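Local coordinates for uncharacterized protein (PDB 3GG7) that binds manganese and is of unestablished function, though its TatD-type family membership suggests a metal-dependent hydrolase acting on ester bonds, at residues A[16-19]-A[20-23]; A[38-41]-A[42-46]; A[48-51]-A[52-55]. All blocks are in the same frame, centred on the assembly; numbering follows the deposited sequence.

Interaction 1. Residues A[16-19]-A[20-23]; sequences PVAV and ARAC
Arg-21 N donates to Val-17 O at 2.9 Å and Ala-20 N to Pro-16 O at 2.9 Å, both nearly straight, and these two bonds open the first turns of helix 16-25. This helix is the crossover of the beta-alpha-beta unit formed with strands 4-8 and 29-32 in the TIM-barrel-like fold of the TatD family. The next two i to i+4 bonds, from Ala-22 N to Ala-18 O and from Cys-23 N to Val-19 O, are a little longer and more bent, the latter with an N-H...O angle of 153°. Ahead of them, the backbone N of Ala-18 is taken by the carboxylate of Asp-15, just before the helix.

Arg-21 lies on the exposed side of the helix, whereas Val-19, Ala-20 and Cys-23 are buried. The arginine folds back: CG lies anti to the carbonyl carbon (chi1 -83°), and a bend at chi3 returns the guanidinium toward the preceding turn. Its other neighbours include Arg-50. Val-19 and Cys-23 follow each other one turn apart, Val-19 CG1 coming only loosely to Cys-23 SG at 4.5 Å. Pro-16 and Val-17, both partly exposed, pack on Leu-46 in the loop after helix 40-44. Over the centre of the Arg-21 guanidinium stands Val-17 CG1, 3.5 Å from NH1.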
loop_
_atom_site.group_PDB
_atom_site.type_symbol
_atom_site.label_atom_id
_atom_site.label_comp_id
_atom_site.label_asym_id
_atom_site.label_seq_id
_atom_site.Cartn_x
_atom_site.Cartn_y
_atom_site.Cartn_z
ATOM N N PRO A 16 -14.279 -9.082 -9.076
ATOM C CA PRO A 16 -12.852 -8.706 -9.243
ATOM C C PRO A 16 -12.316 -8.796 -10.651
ATOM O O PRO A 16 -11.484 -7.972 -11.063
ATOM C CB PRO A 16 -12.128 -9.698 -8.328
ATOM C CG PRO A 16 -13.124 -9.961 -7.245
ATOM C CD PRO A 16 -14.455 -10.034 -7.967
ATOM N N VAL A 17 -12.746 -9.800 -11.411
ATOM C CA VAL A 17 -12.285 -9.925 -12.791
ATOM C C VAL A 17 -12.715 -8.725 -13.642
ATOM O O VAL A 17 -11.931 -8.250 -14.469
ATOM C CB VAL A 17 -12.774 -11.259 -13.427
ATOM C CG1 VAL A 17 -12.511 -11.293 -14.929
ATOM C CG2 VAL A 17 -12.138 -12.447 -12.707
ATOM N N ALA A 18 -13.943 -8.228 -13.469
ATOM C CA ALA A 18 -14.383 -7.061 -14.224
ATOM C C ALA A 18 -13.503 -5.844 -13.943
ATOM O O ALA A 18 -13.183 -5.076 -14.850
ATOM C CB ALA A 18 -15.866 -6.738 -13.930
ATOM N N VAL A 19 -13.111 -5.670 -12.677
ATOM C CA VAL A 19 -12.296 -4.532 -12.315
ATOM C C VAL A 19 -10.899 -4.718 -12.924
ATOM O O VAL A 19 -10.360 -3.799 -13.489
ATOM C CB VAL A 19 -12.245 -4.318 -10.787
ATOM C CG1 VAL A 19 -11.344 -3.154 -10.435
ATOM C CG2 VAL A 19 -13.681 -4.099 -10.224
ATOM N N ALA A 20 -10.331 -5.906 -12.805
ATOM C CA ALA A 20 -9.020 -6.200 -13.412
ATOM C C ALA A 20 -9.006 -5.973 -14.913
ATOM O O ALA A 20 -8.078 -5.380 -15.439
ATOM C CB ALA A 20 -8.598 -7.634 -13.100
ATOM N N ARG A 21 -10.031 -6.460 -15.618
ATOM C CA ARG A 21 -10.169 -6.218 -17.047
ATOM C C ARG A 21 -10.222 -4.731 -17.374
ATOM O O ARG A 21 -9.618 -4.264 -18.325
ATOM C CB ARG A 21 -11.456 -6.851 -17.572
ATOM C CG ARG A 21 -11.388 -8.284 -17.899
ATOM C CD ARG A 21 -12.545 -8.621 -18.865
ATOM N NE ARG A 21 -13.053 -9.965 -18.634
ATOM C CZ ARG A 21 -14.151 -10.270 -17.940
ATOM N NH1 ARG A 21 -14.483 -11.548 -17.812
ATOM N NH2 ARG A 21 -14.917 -9.329 -17.374
ATOM N N ALA A 22 -10.988 -3.986 -16.586
ATOM C CA ALA A 22 -11.129 -2.554 -16.790
ATOM C C ALA A 22 -9.801 -1.813 -16.614
ATOM O O ALA A 22 -9.524 -0.820 -17.282
ATOM C CB ALA A 22 -12.181 -2.000 -15.838
ATOM N N CYS A 23 -8.983 -2.299 -15.683
ATOM C CA CYS A 23 -7.626 -1.763 -15.516
ATOM C C CYS A 23 -6.751 -2.054 -16.724
ATOM O O CYS A 23 -6.056 -1.175 -17.235
ATOM C CB CYS A 23 -6.979 -2.305 -14.238
ATOM S SG CYS A 23 -7.766 -1.737 -12.712
#

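Interaction 2. Residues A[38-41]-A[42-46]; sequences AAWR and GTLAL. With SO4 (sulfate ion), chain C.
Trp-40 and Leu-44 both carry CG anti to the backbone N, at chi1 179° and 180°, and this sends the indole and the isobutyl group off the same side of adjacent turns. Leu-44 CB lies over one face of the indole, while CD2 packs 3.6 Å from Trp-40 NE1 and 3.7 Å from CE2. The indole N-H itself is bonded to Glu-80, which also makes a salt bridge to Arg-41 NH1. Beneath these side chains runs the short helix 40-44, between strands 29-32 and 53-55 of the barrel's beta-alpha-beta succession; Leu-44 N donates to Trp-40 O at 2.8 Å and Thr-43 N to Ala-39 O at 3.0 Å. With a serine in place of Trp-40 the indole is gone, so a gap would probably open beside Leu-44, and Glu-80, left with Arg-41 as a partner, is likely to be less firmly fixed. Arg-41, bent at chi2, runs beside Leu-44 and grips a sulfate, probably from the crystallisation liquor, through NE to O2 and NH2 to O1, each 2.9 Å. Tyr-77 and Arg-76 bind the same anion. Thr-43 OG1 is held by Asp-11. A water accepts from Gly-42 N at 3.0 Å and donates to Ala-38 O.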
loop_
_atom_site.group_PDB
_atom_site.type_symbol
_atom_site.label_atom_id
_atom_site.label_comp_id
_atom_site.label_asym_id
_atom_site.label_seq_id
_atom_site.Cartn_x
_atom_site.Cartn_y
_atom_site.Cartn_z
ATOM N N ALA A 38 -3.296 -16.738 2.705
ATOM C CA ALA A 38 -4.113 -17.813 2.139
ATOM C C ALA A 38 -4.838 -17.401 0.865
ATOM O O ALA A 38 -5.237 -18.256 0.086
ATOM C CB ALA A 38 -5.112 -18.315 3.189
ATOM N N ALA A 39 -5.027 -16.096 0.679
ATOM C CA ALA A 39 -5.709 -15.554 -0.502
ATOM C C ALA A 39 -4.823 -15.508 -1.747
ATOM O O ALA A 39 -5.294 -15.196 -2.826
ATOM C CB ALA A 39 -6.267 -14.153 -0.200
ATOM N N TRP A 40 -3.550 -15.861 -1.608
ATOM C CA TRP A 40 -2.574 -15.657 -2.687
ATOM C C TRP A 40 -2.997 -16.308 -4.012
ATOM O O TRP A 40 -3.007 -15.660 -5.051
ATOM C CB TRP A 40 -1.183 -16.154 -2.207
ATOM C CG TRP A 40 -0.154 -16.015 -3.247
ATOM C CD1 TRP A 40 0.469 -17.031 -3.918
ATOM C CD2 TRP A 40 0.362 -14.806 -3.789
ATOM N NE1 TRP A 40 1.358 -16.531 -4.824
ATOM C CE2 TRP A 40 1.310 -15.161 -4.777
ATOM C CE3 TRP A 40 0.118 -13.448 -3.541
ATOM C CZ2 TRP A 40 2.000 -14.209 -5.516
ATOM C CZ3 TRP A 40 0.843 -12.502 -4.254
ATOM C CH2 TRP A 40 1.740 -12.881 -5.240
ATOM N N ARG A 41 -3.329 -17.589 -4.003
ATOM C CA ARG A 41 -3.554 -18.272 -5.273
ATOM C C ARG A 41 -4.760 -17.660 -5.994
ATOM O O ARG A 41 -4.725 -17.388 -7.173
ATOM C CB ARG A 41 -3.767 -19.766 -5.074
ATOM C CG ARG A 41 -2.506 -20.520 -4.819
ATOM C CD ARG A 41 -1.846 -21.047 -6.080
ATOM N NE ARG A 41 -0.555 -21.598 -5.695
ATOM C CZ ARG A 41 0.611 -20.952 -5.783
ATOM N NH1 ARG A 41 0.706 -19.780 -6.386
ATOM N NH2 ARG A 41 1.704 -21.515 -5.309
ATOM N N GLY A 42 -5.840 -17.426 -5.243
ATOM C CA GLY A 42 -7.045 -16.906 -5.823
ATOM C C GLY A 42 -6.880 -15.488 -6.342
ATOM O O GLY A 42 -7.379 -15.112 -7.411
ATOM N N THR A 43 -6.207 -14.653 -5.583
ATOM C CA THR A 43 -6.017 -13.275 -5.993
ATOM C C THR A 43 -4.968 -13.143 -7.089
ATOM O O THR A 43 -5.175 -12.407 -8.052
ATOM C CB THR A 43 -5.686 -12.431 -4.773
ATOM O OG1 THR A 43 -6.767 -12.562 -3.854
ATOM C CG2 THR A 43 -5.510 -10.980 -5.171
ATOM N N LEU A 44 -3.876 -13.909 -7.002
ATOM C CA LEU A 44 -2.895 -13.960 -8.091
ATOM C C LEU A 44 -3.550 -14.338 -9.433
ATOM O O LEU A 44 -3.132 -13.871 -10.485
ATOM C CB LEU A 44 -1.771 -14.957 -7.759
ATOM C CG LEU A 44 -0.668 -15.133 -8.786
ATOM C CD1 LEU A 44 0.098 -13.825 -9.092
ATOM C CD2 LEU A 44 0.280 -16.191 -8.231
ATOM N N ALA A 45 -4.549 -15.219 -9.389
ATOM C CA ALA A 45 -5.232 -15.626 -10.630
ATOM C C ALA A 45 -5.852 -14.480 -11.407
ATOM O O ALA A 45 -5.995 -14.586 -12.618
ATOM C CB ALA A 45 -6.289 -16.656 -10.311
ATOM N N LEU A 46 -6.207 -13.391 -10.734
ATOM C CA LEU A 46 -6.744 -12.203 -11.416
ATOM C C LEU A 46 -5.720 -11.586 -12.361
ATOM O O LEU A 46 -6.067 -10.829 -13.277
ATOM C CB LEU A 46 -7.225 -11.135 -10.420
ATOM C CG LEU A 46 -8.282 -11.542 -9.422
ATOM C CD1 LEU A 46 -8.470 -10.511 -8.351
ATOM C CD2 LEU A 46 -9.610 -11.820 -10.149
HETATM S S SO4 C . -0.335 -24.295 -3.199
HETATM O O1 SO4 C . 0.952 -23.821 -3.685
HETATM O O2 SO4 C . -1.399 -23.899 -4.125
HETATM O O3 SO4 C . -0.323 -25.765 -3.114
HETATM O O4 SO4 C . -0.531 -23.723 -1.868
HETATM O O HOH W 1 -6.607 -18.279 -2.489
#

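Interaction 3. Residues A[48-51]-A[52-55]; sequences AGRP and HVWT
Two hydrogen bonds tie Arg-50 and Pro-51 to the residues that follow them. The first, Val-53 N to Arg-50 O at 3.0 Å, closes a type I beta turn with Pro-51 and His-52 at its corners; the donor stands above the carbonyl plane, 48° out of it, although the N-H itself points well at the oxygen. The second is a side-chain bond. Trp-54 NE1 reaches back to Pro-51 O at 3.0 Å, with an N-H...O angle of 136°, and the oxygen lies at the indole edge in the ring plane. With chi2 near -4°, the indole is turned so that its pyrrole side, NE1 and CD1, faces the carbonyl, which therefore receives a bond from a residue three places on.

The remaining side-chain contacts are van der Waals touches. Arg-50 CB meets Val-53 CG2 at 3.8 Å across the turn, the two ends of which are thus joined by both backbone and side chain. Pro-51 and His-52 touch more lightly, with Pro-51 CG 4.1 Å from His-52 ND1.

The polar ends of His-52 and Arg-50 find partners in neighbouring elements: His-52 ND1 is bonded to Glu-24, and Arg-50 NH1 to the backbone O of Leu-46. The turn leads the chain into strand 53-55, which pairs in parallel with strand 29-32, while Arg-50 and Pro-51 lie against helix 16-25 and Thr-55 packs against helix 40-44.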
loop_
_atom_site.group_PDB
_atom_site.type_symbol
_atom_site.label_atom_id
_atom_site.label_comp_id
_atom_site.label_asym_id
_atom_site.label_seq_id
_atom_site.Cartn_x
_atom_site.Cartn_y
_atom_site.Cartn_z
ATOM N N ALA A 48 -3.499 -13.329 -14.266
ATOM C CA ALA A 48 -3.090 -14.178 -15.398
ATOM C C ALA A 48 -3.477 -13.521 -16.705
ATOM O O ALA A 48 -4.638 -13.189 -16.911
ATOM C CB ALA A 48 -3.714 -15.573 -15.286
ATOM N N GLY A 49 -2.489 -13.250 -17.546
ATOM C CA GLY A 49 -2.692 -12.548 -18.792
ATOM C C GLY A 49 -2.901 -11.051 -18.691
ATOM O O GLY A 49 -3.225 -10.412 -19.691
ATOM N N ARG A 50 -2.680 -10.485 -17.492
ATOM C CA ARG A 50 -2.946 -9.090 -17.219
ATOM C C ARG A 50 -1.681 -8.435 -16.628
ATOM O O ARG A 50 -1.518 -8.397 -15.402
ATOM C CB ARG A 50 -4.146 -8.953 -16.256
ATOM C CG ARG A 50 -5.407 -9.620 -16.793
ATOM C CD ARG A 50 -6.686 -9.103 -16.094
ATOM N NE ARG A 50 -7.841 -9.715 -16.762
ATOM C CZ ARG A 50 -8.457 -10.821 -16.372
ATOM N NH1 ARG A 50 -8.173 -11.427 -15.223
ATOM N NH2 ARG A 50 -9.458 -11.295 -17.134
ATOM N N PRO A 51 -0.786 -7.929 -17.500
ATOM C CA PRO A 51 0.527 -7.440 -17.060
ATOM C C PRO A 51 0.473 -6.174 -16.240
ATOM O O PRO A 51 1.465 -5.839 -15.633
ATOM C CB PRO A 51 1.262 -7.210 -18.383
ATOM C CG PRO A 51 0.203 -6.840 -19.307
ATOM C CD PRO A 51 -0.971 -7.721 -18.948
ATOM N N HIS A 52 -0.669 -5.485 -16.194
ATOM C CA HIS A 52 -0.829 -4.310 -15.319
ATOM C C HIS A 52 -1.292 -4.652 -13.935
ATOM O O HIS A 52 -1.372 -3.753 -13.096
ATOM C CB HIS A 52 -1.799 -3.320 -15.928
ATOM C CG HIS A 52 -1.238 -2.637 -17.134
ATOM N ND1 HIS A 52 -1.337 -3.177 -18.399
ATOM C CD2 HIS A 52 -0.463 -1.535 -17.246
ATOM C CE1 HIS A 52 -0.682 -2.396 -19.243
ATOM N NE2 HIS A 52 -0.158 -1.387 -18.575
ATOM N N VAL A 53 -1.572 -5.916 -13.653
ATOM C CA VAL A 53 -2.034 -6.320 -12.328
ATOM C C VAL A 53 -0.851 -6.967 -11.597
ATOM O O VAL A 53 -0.415 -8.056 -11.966
ATOM C CB VAL A 53 -3.197 -7.341 -12.422
ATOM C CG1 VAL A 53 -3.609 -7.797 -11.020
ATOM C CG2 VAL A 53 -4.417 -6.720 -13.160
ATOM N N TRP A 54 -0.324 -6.280 -10.587
ATOM C CA TRP A 54 0.853 -6.723 -9.834
ATOM C C TRP A 54 0.376 -7.110 -8.444
ATOM O O TRP A 54 -0.059 -6.255 -7.657
ATOM C CB TRP A 54 1.852 -5.567 -9.729
ATOM C CG TRP A 54 2.360 -5.017 -11.040
ATOM C CD1 TRP A 54 2.090 -5.472 -12.309
ATOM C CD2 TRP A 54 3.275 -3.913 -11.204
ATOM N NE1 TRP A 54 2.777 -4.717 -13.231
ATOM C CE2 TRP A 54 3.501 -3.753 -12.579
ATOM C CE3 TRP A 54 3.912 -3.047 -10.307
ATOM C CZ2 TRP A 54 4.329 -2.750 -13.095
ATOM C CZ3 TRP A 54 4.744 -2.071 -10.817
ATOM C CH2 TRP A 54 4.949 -1.940 -12.209
ATOM N N THR A 55 0.466 -8.392 -8.121
ATOM C CA THR A 55 -0.163 -8.915 -6.909
ATOM C C THR A 55 0.847 -8.955 -5.744
ATOM O O THR A 55 2.020 -9.380 -5.903
ATOM C CB THR A 55 -0.739 -10.313 -7.152
ATOM O OG1 THR A 55 -1.450 -10.360 -8.399
ATOM C CG2 THR A 55 -1.675 -10.743 -6.005
#

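Overall arrangement
Interactions 1, 2 and 3 follow one another along the chain and gather on one side of its centre, a small example of how successive beta-alpha units of a barrel pack together. Interaction 1 meets interaction 2 where Val-17 CG2 lies 3.7 Å from Leu-46 CD2, and meets interaction 3 where Ala-20 CB lies 3.8 Å from Arg-50 CD. Between interactions 2 and 3, Trp-40 CZ3 approaches Thr-55 CG2 to 3.5 Å. Manganese is bound by His-7, His-9, Glu-86 and Asp-196; the side chain of Val-19 in interaction 1 is about 14 Å from the ion and that of Thr-43 in interaction 2 about 12 Å. In interaction 3, the Trp-54 side chain is about 11 Å from that of His-7.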